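Long-range contact in putative sugar binding protein (Bacteroides vulgatus ATCC 8482, PDB 3KEZ), which probably binds sugars at the bacterial outer membrane as a calcium-containing member of the SusD family of nutrient-binding proteins: residues S289-L294 and V414-I419. Numbering follows the deposited sequence.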
# COMPACT_ATOMS: atom_id res chain seq x y z
N SER A 289 -14.90 -12.30 -11.88
CA SER A 289 -13.93 -13.36 -11.64
C SER A 289 -13.45 -13.38 -10.17
O SER A 289 -13.29 -14.46 -9.60
CB SER A 289 -12.72 -13.27 -12.58
OG SER A 289 -12.04 -12.02 -12.53
N PHE A 290 -13.26 -12.21 -9.56
CA PHE A 290 -12.83 -12.19 -8.16
C PHE A 290 -13.98 -12.63 -7.22
O PHE A 290 -13.77 -13.39 -6.29
CB PHE A 290 -12.33 -10.84 -7.71
CG PHE A 290 -11.99 -10.81 -6.24
CD1 PHE A 290 -10.83 -11.37 -5.79
CD2 PHE A 290 -12.86 -10.26 -5.33
CE1 PHE A 290 -10.51 -11.35 -4.42
CE2 PHE A 290 -12.58 -10.27 -3.99
CZ PHE A 290 -11.37 -10.81 -3.54
N TYR A 291 -15.19 -12.14 -7.49
CA TYR A 291 -16.36 -12.61 -6.74
C TYR A 291 -16.51 -14.14 -6.81
O TYR A 291 -16.73 -14.79 -5.78
CB TYR A 291 -17.62 -11.91 -7.24
CG TYR A 291 -18.88 -12.28 -6.50
CD1 TYR A 291 -18.94 -12.25 -5.12
CD2 TYR A 291 -20.02 -12.69 -7.20
CE1 TYR A 291 -20.09 -12.58 -4.43
CE2 TYR A 291 -21.19 -13.04 -6.52
CZ TYR A 291 -21.21 -12.98 -5.15
OH TYR A 291 -22.33 -13.32 -4.51
N GLN A 292 -16.35 -14.70 -8.01
CA GLN A 292 -16.43 -16.16 -8.18
C GLN A 292 -15.32 -16.93 -7.45
O GLN A 292 -15.60 -17.96 -6.82
CB GLN A 292 -16.51 -16.52 -9.64
CG GLN A 292 -17.86 -16.07 -10.20
CD GLN A 292 -18.02 -16.31 -11.68
OE1 GLN A 292 -17.07 -16.67 -12.39
NE2 GLN A 292 -19.24 -16.05 -12.17
N LEU A 293 -14.09 -16.43 -7.51
CA LEU A 293 -12.97 -16.97 -6.71
C LEU A 293 -13.29 -16.94 -5.22
O LEU A 293 -13.07 -17.93 -4.50
CB LEU A 293 -11.67 -16.19 -7.02
CG LEU A 293 -10.50 -15.98 -6.03
CD1 LEU A 293 -9.43 -15.21 -6.73
CD2 LEU A 293 -10.83 -15.20 -4.78
N LEU A 294 -13.82 -15.80 -4.74
CA LEU A 294 -14.03 -15.61 -3.31
C LEU A 294 -15.15 -16.53 -2.84
O LEU A 294 -15.04 -17.17 -1.80
CB LEU A 294 -14.29 -14.14 -2.94
CG LEU A 294 -14.27 -13.76 -1.45
CD1 LEU A 294 -12.94 -14.09 -0.78
CD2 LEU A 294 -14.65 -12.26 -1.19
N VAL A 414 -16.05 -12.97 -17.37
CA VAL A 414 -17.10 -13.90 -16.96
C VAL A 414 -18.23 -13.08 -16.35
O VAL A 414 -17.99 -11.98 -15.84
CB VAL A 414 -16.61 -14.95 -15.95
CG1 VAL A 414 -15.74 -15.96 -16.64
CG2 VAL A 414 -15.85 -14.30 -14.78
N LYS A 415 -19.45 -13.59 -16.45
CA LYS A 415 -20.61 -12.91 -15.90
C LYS A 415 -21.10 -13.61 -14.63
O LYS A 415 -20.84 -14.79 -14.40
CB LYS A 415 -21.76 -12.83 -16.93
CG LYS A 415 -21.48 -12.01 -18.22
CD LYS A 415 -20.72 -10.67 -17.98
CE LYS A 415 -20.62 -9.80 -19.26
NZ LYS A 415 -19.54 -10.21 -20.20
N ASP A 416 -21.79 -12.85 -13.79
CA ASP A 416 -22.43 -13.41 -12.61
C ASP A 416 -23.77 -12.72 -12.39
O ASP A 416 -23.83 -11.50 -12.38
CB ASP A 416 -21.53 -13.22 -11.39
CG ASP A 416 -21.92 -14.13 -10.22
OD1 ASP A 416 -23.01 -13.95 -9.65
OD2 ASP A 416 -21.11 -15.02 -9.89
N SER A 417 -24.82 -13.51 -12.16
CA SER A 417 -26.14 -12.94 -11.98
C SER A 417 -26.32 -12.27 -10.61
O SER A 417 -27.27 -11.52 -10.43
CB SER A 417 -27.20 -14.01 -12.24
OG SER A 417 -26.95 -15.15 -11.44
N ASP A 418 -25.42 -12.49 -9.65
CA ASP A 418 -25.52 -11.78 -8.34
C ASP A 418 -25.03 -10.34 -8.47
O ASP A 418 -25.33 -9.50 -7.61
CB ASP A 418 -24.69 -12.44 -7.24
CG ASP A 418 -25.27 -13.75 -6.73
OD1 ASP A 418 -26.50 -13.96 -6.84
OD2 ASP A 418 -24.45 -14.54 -6.16
N ILE A 419 -24.21 -10.07 -9.49
CA ILE A 419 -23.68 -8.74 -9.75
C ILE A 419 -23.77 -8.49 -11.25
O ILE A 419 -22.75 -8.40 -11.95
CB ILE A 419 -22.24 -8.57 -9.22
CG1 ILE A 419 -21.30 -9.70 -9.70
CG2 ILE A 419 -22.30 -8.45 -7.71
CD1 ILE A 419 -19.90 -9.56 -9.16
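At the edge of the Tyr291 ring, in its plane, lie CG of Asp416 and OD2 of Asp418, both carboxylates turned more than 60° from the ring, while Ile419 approaches obliquely, its CD1 3.7 Å from Tyr291 CD2. With the ring's CG anti to the backbone N (chi1 -178°), the phenol OH comes to 3.0 Å from Asp418 OD2. At the next helix position, the Gln292 chain, extended beyond CG, runs past the Asp416 side chain in the opposite direction. Its NE2 donates to Asp416 OD2 at 3.1 Å, nearly straight (164°) and in the amide plane, on the anti lone pair; a weak, bent bond reaches Lys415 O. Gln292 OE1 meets Val414 CG2 at 3.6 Å. In this SusD-family fold the contact lies far from the calcium site and joins helix 288-295 to the loop between strands 409-410 and 430-431, where Asp416 OD1 accepts from Asp418 N (2.8 Å) in an Asx turn. Lys295, from the same helix, forms a salt bridge with Asp416 OD2, so this oxygen takes two donors from one helix. An alanine here has no carboxylate for Gln292, Lys295 or the Asp418 N-H, and would probably loosen both the Asx turn and the grip of the helix on the loop.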